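Local coordinates for putative hyaluronoglucosaminidase (Clostridium perfringens, PDB 6PWI), which probably acts as a hexosaminidase of glycoside hydrolase family 84, this chain holding the catalytic barrel and flanking domains of a longer secreted protein, at residues G408-P413 with H485-E490; G369-E374 with A387-N392; K401-G406 with K475-P480; W393-I398 with V422-Q427. All blocks are in the same frame, centred on the assembly; numbering follows the deposited sequence.

Along the chain, contact 2 comes first and closes on itself: residues 369-374 lead into helix 373-383 and strand 387-391 returns beside them, within one beta-alpha-beta unit of the barrel. The long loop after strand 387-391 then opens contacts 4, 3 and 1 in turn, at 393-398, 401-406 and 408-413. They are closed in the same order by 422-427, 475-480 and 485-490, so any two of these three cross and none nests. Contact 4 ties the loop to the end of strand 418-423. Contacts 3 and 1 tie it to the linker between helix 467-475 and helix 496-507, joining the barrel to the C-terminal helices.

Contact 1: G408-P413 with H485-E490; sequences GEMLDP and HGLSLE
E409 reaches across to L489 and E490 with its whole side chain. CB sits 4.1 Å from L489 CD2, and the chain then runs extended past CG (chi2 -171°), carrying the carboxylate alongside the backbone at the start of E490. There CD lies 3.6 Å from E490 CG. OE1 accepts a hydrogen bond from E490 N at 2.7 Å (N-H...O 153°) through its syn lone pair, on the side of OE2. The same OE1 takes a second bond from a water that also donates to E490 O, so OE1 holds E490 N directly and is linked to E490 O through the water; E490 O also accepts from S478 OG. E409 OE2 ends 4.2 Å from E490 OE1, the two carboxylate planes turned 58° apart; the like charges are probably eased by K407, which forms a salt bridge with E490 OE2. Next in the turn, M410 CE meets L487 CD1 at 3.9 Å, while M410 also bonds through its backbone to V371. E409 and M410 are the central pair of a type I beta turn, G408 to L411, in the loop between the last two strands of a (beta/alpha)8 barrel, and the turn docks on the linker that leads into the C-terminal helical region.

Contact 2: G369-E374 with A387-N392; sequences GYVTQE and AFMWLN. With EDO (1,2-ethanediol), chain H.
M389 and V371 face each other methyl to methyl, M389 CE 3.7 Å from V371 CG2, with the two side chains slanting across one another. M389 leaves the strand with CG anti to the backbone N (chi1 166°) and bends at chi2 (82°), which swings the thioether's end against the loop. M389 CE thereby also rests 3.8 Å from G369 O. Two residues on, L391 points CD1 at the same carbonyl oxygen, so both strand side chains border G369 O. F376 of helix 373-383 packs on V371 and M389, and I421 of the neighbouring strand touches both as well as L391.

W390, between M389 and L391, carries its indole away from the loop, onto N424 at the end of the next strand. A 1,2-ethanediol, probably from the crystallisation liquor, lies with C2 over the centre of one ring face, 3.2 Å above the plane. W390 NE1 donates to N392 OD1 at 3.0 Å, tilted from the ring plane and 55° out of the carbonyl plane. N392 OD1 also accepts from N424, and N392 ND2 donates to I367 O, which together fix how the amide is turned.

A water accepts from N392 N and lies 2.9 Å from G369 O, to which it probably donates. Directly, the loop leading into helix 373-383 packs on the strand through methyl groups, set against V371 and the carbonyl oxygen of G369.

Contact 3: K401-G406 with K475-P480; sequences KRLLMG and KHMSDP
L404 and S478 bring the two backbones close, L404 CA lying 4.2 Å from S478 CA, and the tight part of the contact is built round that point. M405 N donates to M477 O at 2.9 Å (N-H...O 157°). Next to this bond S478 CB lies against the backbone of G406, 3.5 Å from G406 CA. Farther along, toward P480, L404 points its CB away, yet its branch folds back and sets CD2 3.8 Å from P480 CB, the leucine and the proline ring crossing at about a right angle. R402, bent at chi2 (-64°), adds a second direct bond, turning NE to D479 O at 2.9 Å with the acceptor near the guanidinium plane. The rest of the guanidinium is engaged beyond the segments, NH1 in a salt bridge with E607 and NH2 on A481 O.

The touching parts, 402-406 and 477-480, run 111° apart, as part of a junction between two modules: 401-406 is barrel loop and 475-480 is linker toward the C-terminal helices, and W549 and L553 of helix 540-572 pack on M477.

The looser part has fewer direct links. L403 and M477 lie side by side pointing the same way, and their side chains meet in a single touch, L403 CD1 4.1 Å from M477 SD. At the G406 end the connection is indirect: a water bridges G406 N and S478 O, accepting from the first and donating to the second (3.0 Å from S478 O).

Contact 4: W393-I398 with V422-Q427; sequences WPVNDI and VTNPMQ. With EDO (1,2-ethanediol), chain D.
P394 packs between the W393 indole, with P394 CB 3.6 Å above one face and offset toward the rim, and P425, whose CB is 4.0 Å from P394 CD. The peptide joining W393 to P394 is cis, which puts the proline ring back against the tryptophan that precedes it. This is the C-terminal rim of the (beta/alpha)8 barrel, where the loop following strand 387-391 lies along the end of strand 418-423. T423, with OG1 anti to its own N (chi1 165°), donates to W393 O at 2.6 Å from 17° outside the carbonyl plane. A weak bond runs from V395 N to N424 O. The amide of N424 stands beside V395, ND2 3.8 Å from V395 CB, while its polar atoms are engaged by N392 and G185. M426 crosses both P394 and N396 at about a right angle; its CG lies 3.7 Å from N396 CG, and N396 ND2 is held by R402 O and E428. Beyond N396, the carboxylate of D397 grips a 1,2-ethanediol, probably from the crystallisation liquor, with both oxygens: O2 donates to OD1 at 3.0 Å and O1 to OD2, which also accepts from Y187 N.

Contact 1: G408-P413 with H485-E490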
loop_
_atom_site.group_PDB
_atom_site.type_symbol
_atom_site.label_atom_id
_atom_site.label_comp_id
_atom_site.label_asym_id
_atom_site.label_seq_id
_atom_site.Cartn_x
_atom_site.Cartn_y
_atom_site.Cartn_z
ATOM N N GLY A 408 -5.084 9.229 -0.812
ATOM C CA GLY A 408 -5.350 8.523 -2.055
ATOM C C GLY A 408 -6.286 9.298 -2.981
ATOM O O GLY A 408 -7.426 8.892 -3.197
ATOM N N GLU A 409 -5.773 10.397 -3.544
ATOM C CA GLU A 409 -6.510 11.269 -4.441
ATOM C C GLU A 409 -6.905 10.543 -5.726
ATOM O O GLU A 409 -7.894 10.917 -6.352
ATOM C CB GLU A 409 -5.637 12.457 -4.842
ATOM C CG GLU A 409 -5.775 13.654 -3.929
ATOM C CD GLU A 409 -5.082 14.895 -4.466
ATOM O OE1 GLU A 409 -4.007 15.250 -3.925
ATOM O OE2 GLU A 409 -5.610 15.501 -5.433
ATOM N N MET A 410 -6.128 9.527 -6.130
ATOM C CA MET A 410 -6.320 8.886 -7.426
ATOM C C MET A 410 -7.300 7.716 -7.333
ATOM O O MET A 410 -7.487 6.999 -8.311
ATOM C CB MET A 410 -4.986 8.390 -7.992
ATOM C CG MET A 410 -4.031 9.527 -8.281
ATOM S SD MET A 410 -2.321 9.000 -8.488
ATOM C CE MET A 410 -2.304 8.628 -10.244
ATOM N N LEU A 411 -7.931 7.538 -6.165
ATOM C CA LEU A 411 -8.762 6.371 -5.908
ATOM C C LEU A 411 -10.231 6.786 -5.855
ATOM O O LEU A 411 -10.682 7.328 -4.851
ATOM C CB LEU A 411 -8.319 5.732 -4.585
ATOM C CG LEU A 411 -6.834 5.383 -4.477
ATOM C CD1 LEU A 411 -6.517 4.769 -3.124
ATOM C CD2 LEU A 411 -6.396 4.457 -5.604
ATOM N N ASP A 412 -10.980 6.493 -6.923
ATOM C CA ASP A 412 -12.388 6.858 -7.003
ATOM C C ASP A 412 -13.281 5.786 -6.368
ATOM O O ASP A 412 -13.388 4.665 -6.869
ATOM C CB ASP A 412 -12.776 7.213 -8.438
ATOM C CG ASP A 412 -14.211 7.679 -8.601
ATOM O OD1 ASP A 412 -14.999 7.604 -7.614
ATOM O OD2 ASP A 412 -14.534 8.096 -9.729
ATOM N N PRO A 413 -13.975 6.111 -5.253
ATOM C CA PRO A 413 -14.814 5.143 -4.549
ATOM C C PRO A 413 -16.058 4.645 -5.284
ATOM O O PRO A 413 -16.721 3.734 -4.799
ATOM C CB PRO A 413 -15.220 5.845 -3.244
ATOM C CG PRO A 413 -14.981 7.316 -3.487
ATOM C CD PRO A 413 -13.940 7.419 -4.583
ATOM N N HIS A 485 5.330 13.567 -16.800
ATOM C CA HIS A 485 3.997 13.032 -17.037
ATOM C C HIS A 485 2.912 14.059 -16.719
ATOM O O HIS A 485 1.839 14.015 -17.303
ATOM C CB HIS A 485 3.789 11.698 -16.309
ATOM C CG HIS A 485 4.773 10.650 -16.709
ATOM N ND1 HIS A 485 4.818 10.128 -17.996
ATOM C CD2 HIS A 485 5.760 10.043 -16.011
ATOM C CE1 HIS A 485 5.790 9.240 -18.069
ATOM N NE2 HIS A 485 6.379 9.163 -16.856
ATOM N N GLY A 486 3.180 14.968 -15.780
ATOM C CA GLY A 486 2.251 16.054 -15.502
ATOM C C GLY A 486 1.275 15.717 -14.376
ATOM O O GLY A 486 0.173 16.269 -14.319
ATOM N N LEU A 487 1.695 14.811 -13.487
ATOM C CA LEU A 487 0.895 14.460 -12.331
ATOM C C LEU A 487 1.054 15.560 -11.289
ATOM O O LEU A 487 2.167 16.011 -11.023
ATOM C CB LEU A 487 1.360 13.107 -11.789
ATOM C CG LEU A 487 0.569 12.575 -10.595
ATOM C CD1 LEU A 487 -0.855 12.203 -10.988
ATOM C CD2 LEU A 487 1.281 11.388 -9.960
ATOM N N SER A 488 -0.078 15.983 -10.716
ATOM C CA SER A 488 -0.115 17.074 -9.758
ATOM C C SER A 488 -1.078 16.683 -8.647
ATOM O O SER A 488 -2.242 16.407 -8.929
ATOM C CB SER A 488 -0.565 18.354 -10.436
ATOM O OG SER A 488 -0.748 19.406 -9.495
ATOM N N LEU A 489 -0.581 16.653 -7.404
ATOM C CA LEU A 489 -1.382 16.229 -6.267
ATOM C C LEU A 489 -1.319 17.302 -5.191
ATOM O O LEU A 489 -0.336 18.031 -5.093
ATOM C CB LEU A 489 -0.856 14.894 -5.730
ATOM C CG LEU A 489 -0.903 13.724 -6.714
ATOM C CD1 LEU A 489 -0.169 12.517 -6.152
ATOM C CD2 LEU A 489 -2.338 13.377 -7.080
ATOM N N GLU A 490 -2.371 17.384 -4.373
ATOM C CA GLU A 490 -2.400 18.441 -3.382
ATOM C C GLU A 490 -1.399 18.159 -2.267
ATOM O O GLU A 490 -1.030 17.018 -2.021
ATOM C CB GLU A 490 -3.822 18.812 -2.953
ATOM C CG GLU A 490 -4.581 17.710 -2.257
ATOM C CD GLU A 490 -6.007 18.078 -1.877
ATOM O OE1 GLU A 490 -6.756 18.575 -2.756
ATOM O OE2 GLU A 490 -6.363 17.875 -0.696
HETATM O O HOH W 1 -2.207 14.680 -2.012
#

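Contact 2: G369-E374 with A387-N392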
loop_
_atom_site.group_PDB
_atom_site.type_symbol
_atom_site.label_atom_id
_atom_site.label_comp_id
_atom_site.label_asym_id
_atom_site.label_seq_id
_atom_site.Cartn_x
_atom_site.Cartn_y
_atom_site.Cartn_z
ATOM N N GLY A 369 -1.953 6.828 -14.713
ATOM C CA GLY A 369 -3.399 6.930 -14.822
ATOM C C GLY A 369 -4.086 7.013 -13.459
ATOM O O GLY A 369 -3.612 6.452 -12.470
ATOM N N TYR A 370 -5.211 7.731 -13.424
ATOM C CA TYR A 370 -6.089 7.715 -12.266
ATOM C C TYR A 370 -6.998 6.493 -12.377
ATOM O O TYR A 370 -7.105 5.901 -13.451
ATOM C CB TYR A 370 -6.910 9.009 -12.217
ATOM C CG TYR A 370 -6.228 10.234 -11.650
ATOM C CD1 TYR A 370 -6.796 10.931 -10.591
ATOM C CD2 TYR A 370 -5.043 10.729 -12.186
ATOM C CE1 TYR A 370 -6.204 12.073 -10.072
ATOM C CE2 TYR A 370 -4.433 11.868 -11.676
ATOM C CZ TYR A 370 -5.019 12.540 -10.613
ATOM O OH TYR A 370 -4.443 13.663 -10.096
ATOM N N VAL A 371 -7.652 6.120 -11.272
ATOM C CA VAL A 371 -8.658 5.070 -11.318
ATOM C C VAL A 371 -9.975 5.675 -11.787
ATOM O O VAL A 371 -10.584 6.449 -11.053
ATOM C CB VAL A 371 -8.854 4.388 -9.952
ATOM C CG1 VAL A 371 -9.942 3.326 -10.042
ATOM C CG2 VAL A 371 -7.561 3.793 -9.421
ATOM N N THR A 372 -10.413 5.316 -12.999
ATOM C CA THR A 372 -11.662 5.847 -13.532
ATOM C C THR A 372 -12.493 4.721 -14.135
ATOM O O THR A 372 -11.946 3.746 -14.648
ATOM C CB THR A 372 -11.429 6.920 -14.606
ATOM O OG1 THR A 372 -10.882 6.300 -15.772
ATOM C CG2 THR A 372 -10.539 8.053 -14.147
ATOM N N GLN A 373 -13.819 4.895 -14.106
ATOM C CA GLN A 373 -14.730 3.951 -14.731
ATOM C C GLN A 373 -14.423 3.856 -16.229
ATOM O O GLN A 373 -14.441 2.765 -16.792
ATOM C CB GLN A 373 -16.172 4.356 -14.418
ATOM C CG GLN A 373 -17.233 3.459 -15.039
ATOM C CD GLN A 373 -17.638 2.284 -14.182
ATOM O OE1 GLN A 373 -17.194 2.121 -13.045
ATOM N NE2 GLN A 373 -18.511 1.449 -14.727
ATOM N N GLU A 374 -14.097 4.998 -16.852
ATOM C CA GLU A 374 -13.973 5.093 -18.302
ATOM C C GLU A 374 -12.792 4.261 -18.805
ATOM O O GLU A 374 -12.908 3.567 -19.816
ATOM C CB GLU A 374 -13.850 6.546 -18.773
ATOM C CG GLU A 374 -15.130 7.355 -18.644
ATOM C CD GLU A 374 -15.505 7.848 -17.248
ATOM O OE1 GLU A 374 -14.623 7.890 -16.344
ATOM O OE2 GLU A 374 -16.693 8.189 -17.059
ATOM N N ALA A 387 -9.999 -5.309 -15.879
ATOM C CA ALA A 387 -8.581 -5.053 -15.697
ATOM C C ALA A 387 -8.158 -5.302 -14.254
ATOM O O ALA A 387 -8.962 -5.220 -13.327
ATOM C CB ALA A 387 -8.264 -3.639 -16.107
ATOM N N PHE A 388 -6.874 -5.617 -14.094
ATOM C CA PHE A 388 -6.194 -5.573 -12.813
ATOM C C PHE A 388 -5.321 -4.317 -12.824
ATOM O O PHE A 388 -4.411 -4.200 -13.643
ATOM C CB PHE A 388 -5.446 -6.897 -12.594
ATOM C CG PHE A 388 -4.583 -7.018 -11.359
ATOM C CD1 PHE A 388 -4.800 -6.226 -10.236
ATOM C CD2 PHE A 388 -3.567 -7.960 -11.307
ATOM C CE1 PHE A 388 -4.006 -6.351 -9.105
ATOM C CE2 PHE A 388 -2.780 -8.095 -10.172
ATOM C CZ PHE A 388 -2.995 -7.285 -9.076
ATOM N N MET A 389 -5.638 -3.367 -11.936
ATOM C CA MET A 389 -5.067 -2.032 -11.983
ATOM C C MET A 389 -3.670 -2.040 -11.364
ATOM O O MET A 389 -3.489 -2.507 -10.239
ATOM C CB MET A 389 -5.966 -1.051 -11.223
ATOM C CG MET A 389 -5.313 0.285 -10.924
ATOM S SD MET A 389 -5.432 1.362 -12.354
ATOM C CE MET A 389 -4.823 2.907 -11.681
ATOM N N TRP A 390 -2.694 -1.537 -12.129
ATOM C CA TRP A 390 -1.365 -1.195 -11.645
ATOM C C TRP A 390 -1.328 0.317 -11.428
ATOM O O TRP A 390 -1.386 1.081 -12.396
ATOM C CB TRP A 390 -0.318 -1.664 -12.671
ATOM C CG TRP A 390 1.110 -1.235 -12.472
ATOM C CD1 TRP A 390 1.575 -0.039 -11.993
ATOM C CD2 TRP A 390 2.287 -1.997 -12.819
ATOM N NE1 TRP A 390 2.945 -0.020 -11.982
ATOM C CE2 TRP A 390 3.411 -1.206 -12.486
ATOM C CE3 TRP A 390 2.498 -3.274 -13.357
ATOM C CZ2 TRP A 390 4.720 -1.650 -12.683
ATOM C CZ3 TRP A 390 3.792 -3.707 -13.561
ATOM C CH2 TRP A 390 4.889 -2.904 -13.230
ATOM N N LEU A 391 -1.271 0.743 -10.156
ATOM C CA LEU A 391 -1.321 2.160 -9.832
ATOM C C LEU A 391 0.090 2.718 -9.669
ATOM O O LEU A 391 0.813 2.348 -8.747
ATOM C CB LEU A 391 -2.149 2.376 -8.563
ATOM C CG LEU A 391 -2.300 3.837 -8.143
ATOM C CD1 LEU A 391 -3.067 4.627 -9.188
ATOM C CD2 LEU A 391 -2.983 3.953 -6.792
ATOM N N ASN A 392 0.453 3.635 -10.570
ATOM C CA ASN A 392 1.753 4.281 -10.542
ATOM C C ASN A 392 1.732 5.460 -9.568
ATOM O O ASN A 392 1.938 6.605 -9.966
ATOM C CB ASN A 392 2.208 4.678 -11.948
ATOM C CG ASN A 392 2.971 3.565 -12.631
ATOM O OD1 ASN A 392 3.761 2.875 -11.991
ATOM N ND2 ASN A 392 2.734 3.372 -13.921
HETATM C C1 EDO H . 4.197 -1.221 -16.794
HETATM O O1 EDO H . 5.534 -1.704 -16.712
HETATM C C2 EDO H . 3.766 -0.382 -15.643
HETATM O O2 EDO H . 4.469 0.850 -15.421
HETATM O O HOH W 2 -1.470 4.526 -12.522
#

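Contact 3: K401-G406 with K475-P480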
loop_
_atom_site.group_PDB
_atom_site.type_symbol
_atom_site.label_atom_id
_atom_site.label_comp_id
_atom_site.label_asym_id
_atom_site.label_seq_id
_atom_site.Cartn_x
_atom_site.Cartn_y
_atom_site.Cartn_z
ATOM N N LYS A 401 13.217 13.892 -5.917
ATOM C CA LYS A 401 13.323 14.935 -4.913
ATOM C C LYS A 401 12.145 14.841 -3.948
ATOM O O LYS A 401 12.161 15.471 -2.891
ATOM C CB LYS A 401 13.392 16.311 -5.583
ATOM C CG LYS A 401 14.662 16.579 -6.384
ATOM C CD LYS A 401 14.804 18.021 -6.819
ATOM C CE LYS A 401 14.531 18.218 -8.294
ATOM N NZ LYS A 401 13.089 18.091 -8.613
ATOM N N ARG A 402 11.143 14.026 -4.302
ATOM C CA ARG A 402 9.885 14.010 -3.571
ATOM C C ARG A 402 9.758 12.758 -2.707
ATOM O O ARG A 402 10.184 11.677 -3.103
ATOM C CB ARG A 402 8.717 14.052 -4.555
ATOM C CG ARG A 402 8.651 15.330 -5.372
ATOM C CD ARG A 402 8.396 16.580 -4.548
ATOM N NE ARG A 402 8.218 17.620 -5.546
ATOM C CZ ARG A 402 9.161 18.478 -5.909
ATOM N NH1 ARG A 402 10.331 18.466 -5.292
ATOM N NH2 ARG A 402 8.919 19.354 -6.870
ATOM N N LEU A 403 9.198 12.931 -1.507
ATOM C CA LEU A 403 8.473 11.866 -0.842
ATOM C C LEU A 403 6.998 12.099 -1.141
ATOM O O LEU A 403 6.542 13.238 -1.109
ATOM C CB LEU A 403 8.719 11.936 0.666
ATOM C CG LEU A 403 10.108 11.533 1.150
ATOM C CD1 LEU A 403 10.127 11.437 2.668
ATOM C CD2 LEU A 403 10.554 10.216 0.528
ATOM N N LEU A 404 6.265 11.030 -1.461
ATOM C CA LEU A 404 4.846 11.169 -1.754
ATOM C C LEU A 404 4.034 10.425 -0.697
ATOM O O LEU A 404 3.920 9.202 -0.747
ATOM C CB LEU A 404 4.562 10.656 -3.171
ATOM C CG LEU A 404 5.394 11.307 -4.277
ATOM C CD1 LEU A 404 5.132 10.643 -5.625
ATOM C CD2 LEU A 404 5.122 12.804 -4.341
ATOM N N MET A 405 3.498 11.177 0.270
ATOM C CA MET A 405 2.808 10.575 1.398
ATOM C C MET A 405 1.447 11.243 1.612
ATOM O O MET A 405 0.968 11.331 2.744
ATOM C CB MET A 405 3.644 10.697 2.678
ATOM C CG MET A 405 4.984 9.978 2.636
ATOM S SD MET A 405 6.002 10.400 4.080
ATOM C CE MET A 405 5.746 8.956 5.105
ATOM N N GLY A 406 0.825 11.702 0.519
ATOM C CA GLY A 406 -0.492 12.303 0.602
ATOM C C GLY A 406 -1.599 11.252 0.608
ATOM O O GLY A 406 -1.328 10.060 0.523
ATOM N N LYS A 475 1.632 15.945 5.373
ATOM C CA LYS A 475 0.864 17.113 4.966
ATOM C C LYS A 475 1.620 17.955 3.938
ATOM O O LYS A 475 0.979 18.612 3.123
ATOM C CB LYS A 475 0.522 17.988 6.176
ATOM C CG LYS A 475 -0.701 17.549 6.964
ATOM C CD LYS A 475 -0.741 18.148 8.349
ATOM C CE LYS A 475 -2.031 17.856 9.080
ATOM N NZ LYS A 475 -1.923 18.244 10.508
ATOM N N HIS A 476 2.961 17.937 3.991
ATOM C CA HIS A 476 3.793 18.861 3.228
ATOM C C HIS A 476 4.692 18.123 2.238
ATOM O O HIS A 476 5.579 18.726 1.617
ATOM C CB HIS A 476 4.608 19.759 4.169
ATOM C CG HIS A 476 3.748 20.478 5.147
ATOM N ND1 HIS A 476 2.834 21.440 4.752
ATOM C CD2 HIS A 476 3.637 20.361 6.488
ATOM C CE1 HIS A 476 2.194 21.891 5.813
ATOM N NE2 HIS A 476 2.667 21.238 6.893
ATOM N N MET A 477 4.451 16.815 2.091
ATOM C CA MET A 477 5.263 16.031 1.181
ATOM C C MET A 477 4.356 15.114 0.366
ATOM O O MET A 477 4.128 13.968 0.754
ATOM C CB MET A 477 6.291 15.206 1.963
ATOM C CG MET A 477 7.213 16.038 2.829
ATOM S SD MET A 477 8.401 15.006 3.718
ATOM C CE MET A 477 9.030 16.151 4.946
ATOM N N SER A 478 3.838 15.619 -0.762
ATOM C CA SER A 478 2.839 14.848 -1.484
ATOM C C SER A 478 2.717 15.244 -2.950
ATOM O O SER A 478 2.138 14.477 -3.715
ATOM C CB SER A 478 1.492 14.847 -0.791
ATOM O OG SER A 478 1.054 16.163 -0.481
ATOM N N ASP A 479 3.260 16.407 -3.345
ATOM C CA ASP A 479 3.094 16.865 -4.720
ATOM C C ASP A 479 4.307 16.488 -5.570
ATOM O O ASP A 479 5.385 17.047 -5.383
ATOM C CB ASP A 479 2.789 18.364 -4.812
ATOM C CG ASP A 479 2.434 18.834 -6.221
ATOM O OD1 ASP A 479 2.310 17.968 -7.117
ATOM O OD2 ASP A 479 2.285 20.070 -6.424
ATOM N N PRO A 480 4.160 15.565 -6.550
ATOM C CA PRO A 480 5.276 15.158 -7.406
ATOM C C PRO A 480 5.657 16.142 -8.510
ATOM O O PRO A 480 6.718 15.996 -9.109
ATOM C CB PRO A 480 4.785 13.841 -8.020
ATOM C CG PRO A 480 3.291 14.010 -8.084
ATOM C CD PRO A 480 2.932 14.813 -6.846
HETATM O O HOH W 3 1.218 11.859 -2.593
#

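Contact 4: W393-I398 with V422-Q427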
loop_
_atom_site.group_PDB
_atom_site.type_symbol
_atom_site.label_atom_id
_atom_site.label_comp_id
_atom_site.label_asym_id
_atom_site.label_seq_id
_atom_site.Cartn_x
_atom_site.Cartn_y
_atom_site.Cartn_z
ATOM N N TRP A 393 1.466 5.154 -8.295
ATOM C CA TRP A 393 1.590 6.071 -7.175
ATOM C C TRP A 393 1.763 5.215 -5.928
ATOM O O TRP A 393 1.037 4.236 -5.763
ATOM C CB TRP A 393 0.347 6.963 -7.046
ATOM C CG TRP A 393 0.314 7.779 -5.789
ATOM C CD1 TRP A 393 0.936 8.975 -5.567
ATOM C CD2 TRP A 393 -0.369 7.460 -4.563
ATOM N NE1 TRP A 393 0.690 9.423 -4.295
ATOM C CE2 TRP A 393 -0.114 8.516 -3.655
ATOM C CE3 TRP A 393 -1.181 6.400 -4.147
ATOM C CZ2 TRP A 393 -0.640 8.535 -2.361
ATOM C CZ3 TRP A 393 -1.697 6.419 -2.869
ATOM C CH2 TRP A 393 -1.433 7.471 -1.990
ATOM N N PRO A 394 2.667 5.565 -4.987
ATOM C CA PRO A 394 3.392 6.831 -5.017
ATOM C C PRO A 394 4.827 6.776 -5.536
ATOM O O PRO A 394 5.683 7.510 -5.045
ATOM C CB PRO A 394 3.415 7.118 -3.511
ATOM C CG PRO A 394 3.722 5.766 -2.906
ATOM C CD PRO A 394 2.968 4.782 -3.779
ATOM N N VAL A 395 5.069 5.928 -6.541
ATOM C CA VAL A 395 6.376 5.819 -7.179
ATOM C C VAL A 395 6.936 7.216 -7.449
ATOM O O VAL A 395 6.264 8.062 -8.034
ATOM C CB VAL A 395 6.329 4.952 -8.460
ATOM C CG1 VAL A 395 5.178 5.324 -9.383
ATOM C CG2 VAL A 395 7.645 4.973 -9.221
ATOM N N ASN A 396 8.191 7.436 -7.044
ATOM C CA ASN A 396 8.796 8.756 -7.127
ATOM C C ASN A 396 9.997 8.750 -8.076
ATOM O O ASN A 396 10.835 9.646 -8.009
ATOM C CB ASN A 396 9.138 9.316 -5.739
ATOM C CG ASN A 396 10.175 8.505 -4.989
ATOM O OD1 ASN A 396 10.555 7.417 -5.409
ATOM N ND2 ASN A 396 10.641 9.023 -3.866
ATOM N N ASP A 397 10.078 7.755 -8.969
ATOM C CA ASP A 397 11.136 7.759 -9.966
ATOM C C ASP A 397 10.875 8.896 -10.952
ATOM O O ASP A 397 11.773 9.334 -11.676
ATOM C CB ASP A 397 11.331 6.377 -10.598
ATOM C CG ASP A 397 10.132 5.886 -11.384
ATOM O OD1 ASP A 397 9.214 6.710 -11.633
ATOM O OD2 ASP A 397 10.112 4.675 -11.732
ATOM N N ILE A 398 9.629 9.382 -10.942
ATOM C CA ILE A 398 9.190 10.499 -11.761
ATOM C C ILE A 398 9.754 11.805 -11.198
ATOM O O ILE A 398 9.768 12.813 -11.901
ATOM C CB ILE A 398 7.651 10.529 -11.868
ATOM C CG1 ILE A 398 6.979 10.783 -10.515
ATOM C CG2 ILE A 398 7.122 9.265 -12.533
ATOM C CD1 ILE A 398 5.526 11.164 -10.628
ATOM N N VAL A 422 -2.868 -2.847 -7.332
ATOM C CA VAL A 422 -1.596 -2.829 -6.627
ATOM C C VAL A 422 -0.970 -1.445 -6.772
ATOM O O VAL A 422 -1.130 -0.800 -7.803
ATOM C CB VAL A 422 -0.638 -3.941 -7.094
ATOM C CG1 VAL A 422 -1.145 -5.321 -6.713
ATOM C CG2 VAL A 422 -0.318 -3.866 -8.577
ATOM N N THR A 423 -0.273 -1.002 -5.723
ATOM C CA THR A 423 0.461 0.254 -5.734
ATOM C C THR A 423 1.929 0.004 -6.079
ATOM O O THR A 423 2.572 -0.878 -5.521
ATOM C CB THR A 423 0.320 1.000 -4.400
ATOM O OG1 THR A 423 1.321 2.015 -4.376
ATOM C CG2 THR A 423 0.526 0.130 -3.182
ATOM N N ASN A 424 2.457 0.799 -7.009
ATOM C CA ASN A 424 3.878 0.793 -7.324
ATOM C C ASN A 424 4.533 1.896 -6.492
ATOM O O ASN A 424 4.413 3.071 -6.825
ATOM C CB ASN A 424 4.081 0.960 -8.834
ATOM C CG ASN A 424 5.530 0.965 -9.268
ATOM O OD1 ASN A 424 6.367 0.341 -8.626
ATOM N ND2 ASN A 424 5.834 1.650 -10.360
ATOM N N PRO A 425 5.169 1.583 -5.339
ATOM C CA PRO A 425 5.587 2.611 -4.384
ATOM C C PRO A 425 6.974 3.186 -4.656
ATOM O O PRO A 425 7.554 2.926 -5.711
ATOM C CB PRO A 425 5.543 1.871 -3.038
ATOM C CG PRO A 425 5.048 0.469 -3.370
ATOM C CD PRO A 425 5.425 0.237 -4.819
ATOM N N MET A 426 7.476 3.970 -3.687
ATOM C CA MET A 426 8.741 4.687 -3.780
ATOM C C MET A 426 9.896 3.744 -3.468
ATOM O O MET A 426 9.698 2.688 -2.878
ATOM C CB MET A 426 8.791 5.819 -2.752
ATOM C CG MET A 426 7.687 6.834 -2.886
ATOM S SD MET A 426 7.776 8.022 -1.521
ATOM C CE MET A 426 6.643 7.255 -0.360
ATOM N N GLN A 427 11.116 4.159 -3.813
ATOM C CA GLN A 427 12.287 3.411 -3.383
ATOM C C GLN A 427 12.446 3.527 -1.866
ATOM O O GLN A 427 13.200 2.769 -1.259
ATOM C CB GLN A 427 13.529 3.858 -4.152
ATOM C CG GLN A 427 14.038 5.228 -3.743
ATOM C CD GLN A 427 15.365 5.555 -4.379
ATOM O OE1 GLN A 427 15.736 5.015 -5.424
ATOM N NE2 GLN A 427 16.095 6.458 -3.742
HETATM C C1 EDO D . 6.705 4.593 -13.127
HETATM O O1 EDO D . 7.759 3.733 -12.734
HETATM C C2 EDO D . 6.970 5.302 -14.398
HETATM O O2 EDO D . 8.030 6.234 -14.313
#